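Local coordinates for probable glutamine synthetase (Pseudomonas aeruginosa, PDB 4HPP), which is a probable member of the glutamine synthetase family, with an N-terminal beta domain joined to a larger catalytic domain, at residues L92-L96 with R109-R113. Residues are numbered along the deposited sequence; the frame is centred on the assembly and turned at random.
Sequences LHGNL and RSLLR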
loop_
_atom_site.group_PDB
_atom_site.type_symbol
_atom_site.label_atom_id
_atom_site.label_comp_id
_atom_site.label_asym_id
_atom_site.label_seq_id
_atom_site.Cartn_x
_atom_site.Cartn_y
_atom_site.Cartn_z
ATOM N N LEU A 92 23.795 31.363 -2.020
ATOM C CA LEU A 92 24.640 32.430 -1.504
ATOM C C LEU A 92 23.800 33.699 -1.240
ATOM O O LEU A 92 22.905 34.053 -2.039
ATOM C CB LEU A 92 25.690 32.823 -2.556
ATOM C CG LEU A 92 26.718 31.825 -3.046
ATOM C CD1 LEU A 92 26.161 31.001 -4.186
ATOM C CD2 LEU A 92 27.980 32.532 -3.514
ATOM N N HIS A 93 24.114 34.392 -0.144
ATOM C CA HIS A 93 23.510 35.661 0.180
ATOM C C HIS A 93 24.149 36.701 -0.684
ATOM O O HIS A 93 25.352 36.614 -1.000
ATOM C CB HIS A 93 23.715 36.007 1.627
ATOM C CG HIS A 93 23.229 34.957 2.562
ATOM N ND1 HIS A 93 22.042 35.058 3.213
ATOM C CD2 HIS A 93 23.812 33.739 2.965
ATOM C CE1 HIS A 93 21.860 33.942 3.984
ATOM N NE2 HIS A 93 22.946 33.134 3.831
ATOM N N GLY A 94 23.352 37.689 -1.085
ATOM C CA GLY A 94 23.828 38.687 -1.984
ATOM C C GLY A 94 23.396 40.040 -1.486
ATOM O O GLY A 94 22.462 40.161 -0.654
ATOM N N ASN A 95 24.090 41.059 -1.987
ATOM C CA ASN A 95 23.670 42.434 -1.779
ATOM C C ASN A 95 23.045 42.962 -3.098
ATOM O O ASN A 95 23.479 42.555 -4.184
ATOM C CB ASN A 95 24.852 43.311 -1.348
ATOM C CG ASN A 95 25.772 42.653 -0.321
ATOM O OD1 ASN A 95 25.332 42.030 0.650
ATOM N ND2 ASN A 95 27.078 42.808 -0.529
ATOM N N LEU A 96 22.030 43.833 -2.982
ATOM C CA LEU A 96 21.372 44.530 -4.099
ATOM C C LEU A 96 22.060 45.834 -4.466
ATOM O O LEU A 96 22.349 46.676 -3.598
ATOM C CB LEU A 96 19.922 44.841 -3.736
ATOM C CG LEU A 96 18.988 43.652 -3.522
ATOM C CD1 LEU A 96 17.611 44.103 -3.050
ATOM C CD2 LEU A 96 18.807 42.877 -4.812
ATOM N N ARG A 109 20.805 43.756 3.920
ATOM C CA ARG A 109 22.209 43.240 4.126
ATOM C C ARG A 109 23.290 44.349 4.078
ATOM O O ARG A 109 24.066 44.519 5.022
ATOM C CB ARG A 109 22.581 42.084 3.178
ATOM C CG ARG A 109 23.459 41.067 3.921
ATOM C CD ARG A 109 23.828 39.798 3.196
ATOM N NE ARG A 109 25.085 40.001 2.508
ATOM C CZ ARG A 109 26.169 39.291 2.718
ATOM N NH1 ARG A 109 27.213 39.540 1.993
ATOM N NH2 ARG A 109 26.193 38.329 3.618
ATOM N N SER A 110 23.257 45.155 3.016
ATOM C CA SER A 110 24.139 46.326 2.852
ATOM C C SER A 110 24.094 47.290 4.046
ATOM O O SER A 110 25.156 47.587 4.621
ATOM C CB SER A 110 23.803 47.078 1.543
ATOM O OG SER A 110 24.330 46.406 0.397
ATOM N N LEU A 111 22.891 47.782 4.409
ATOM C CA LEU A 111 22.714 48.607 5.618
ATOM C C LEU A 111 23.407 47.950 6.818
ATOM O O LEU A 111 24.209 48.606 7.497
ATOM C CB LEU A 111 21.248 48.804 5.957
ATOM C CG LEU A 111 20.948 49.166 7.418
ATOM C CD1 LEU A 111 21.641 50.473 7.764
ATOM C CD2 LEU A 111 19.454 49.268 7.688
ATOM N N LEU A 112 23.149 46.658 7.085
ATOM C CA LEU A 112 23.834 46.072 8.242
ATOM C C LEU A 112 25.361 46.070 8.064
ATOM O O LEU A 112 26.084 46.363 9.016
ATOM C CB LEU A 112 23.302 44.694 8.677
ATOM C CG LEU A 112 24.185 43.907 9.690
ATOM C CD1 LEU A 112 24.288 44.629 11.033
ATOM C CD2 LEU A 112 23.695 42.488 9.870
ATOM N N ARG A 113 25.845 45.789 6.857
ATOM C CA ARG A 113 27.280 45.845 6.616
ATOM C C ARG A 113 27.919 47.234 6.775
ATOM O O ARG A 113 29.127 47.332 6.980
ATOM C CB ARG A 113 27.635 45.303 5.245
ATOM C CG ARG A 113 29.146 45.328 5.045
ATOM C CD ARG A 113 29.582 44.656 3.759
ATOM N NE ARG A 113 29.256 45.454 2.573
ATOM C CZ ARG A 113 28.136 45.329 1.860
ATOM N NH1 ARG A 113 27.206 44.432 2.209
ATOM N NH2 ARG A 113 27.942 46.109 0.801
HETATM O O HOH W 1 24.867 47.091 -2.259
#
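Arg109 reaches from the first turn of helix 108-121 to strand 89-97 and uses all three of its guanidinium nitrogens. NE of Arg109 donates an almost linear hydrogen bond to OD1 of Asn95 (2.8 Å, 176° at the hydrogen); NH1 of Arg109 adds a weak, bent one to the same OD1 of Asn95 at 3.4 Å. The stronger partners of the two terminal nitrogens are carboxylates: NH1 forms a salt bridge with Asp71 on strand 66-78, next to 89-97 in the sheet, and NH2 forms one with Asp200 on helix 196-216. The positive charge, buried here, is thus answered twice. His93 lays its CB over one face of the guanidinium, 3.9 Å from NH2 of Arg109, while its imidazole leads away from the helix segment and NE2 is hydrogen-bonded to OD1 of Asn204. The axes of segments 92-96 and 109-113 cross nearly at right angles (87°), 8.5 Å apart at closest approach, with CA of Asn95 and CA of Ser110 the nearest pair (6.1 Å). The contact joins the two parts of a glutamine synthetase subunit: the strand belongs to the five-stranded sheet of the N-terminal domain, and the helix packs against helices 196-216 and 342-358 of the catalytic domain. The backbone of Asn95 is hydrogen-bonded to Leu69 of strand 66-78; its CA-to-CB bond points toward the helix, and CB of Asn95 lies 3.6 Å from OG of Ser110. A water spans the remaining gap, donating to O of Leu96 (2.9 Å) and hydrogen-bonded to OG of Ser110 (2.8 Å). One turn further along the helix, NH1 of Arg113 comes within 3.2 Å of ND2 of Asn95, but both are donors and cannot pair.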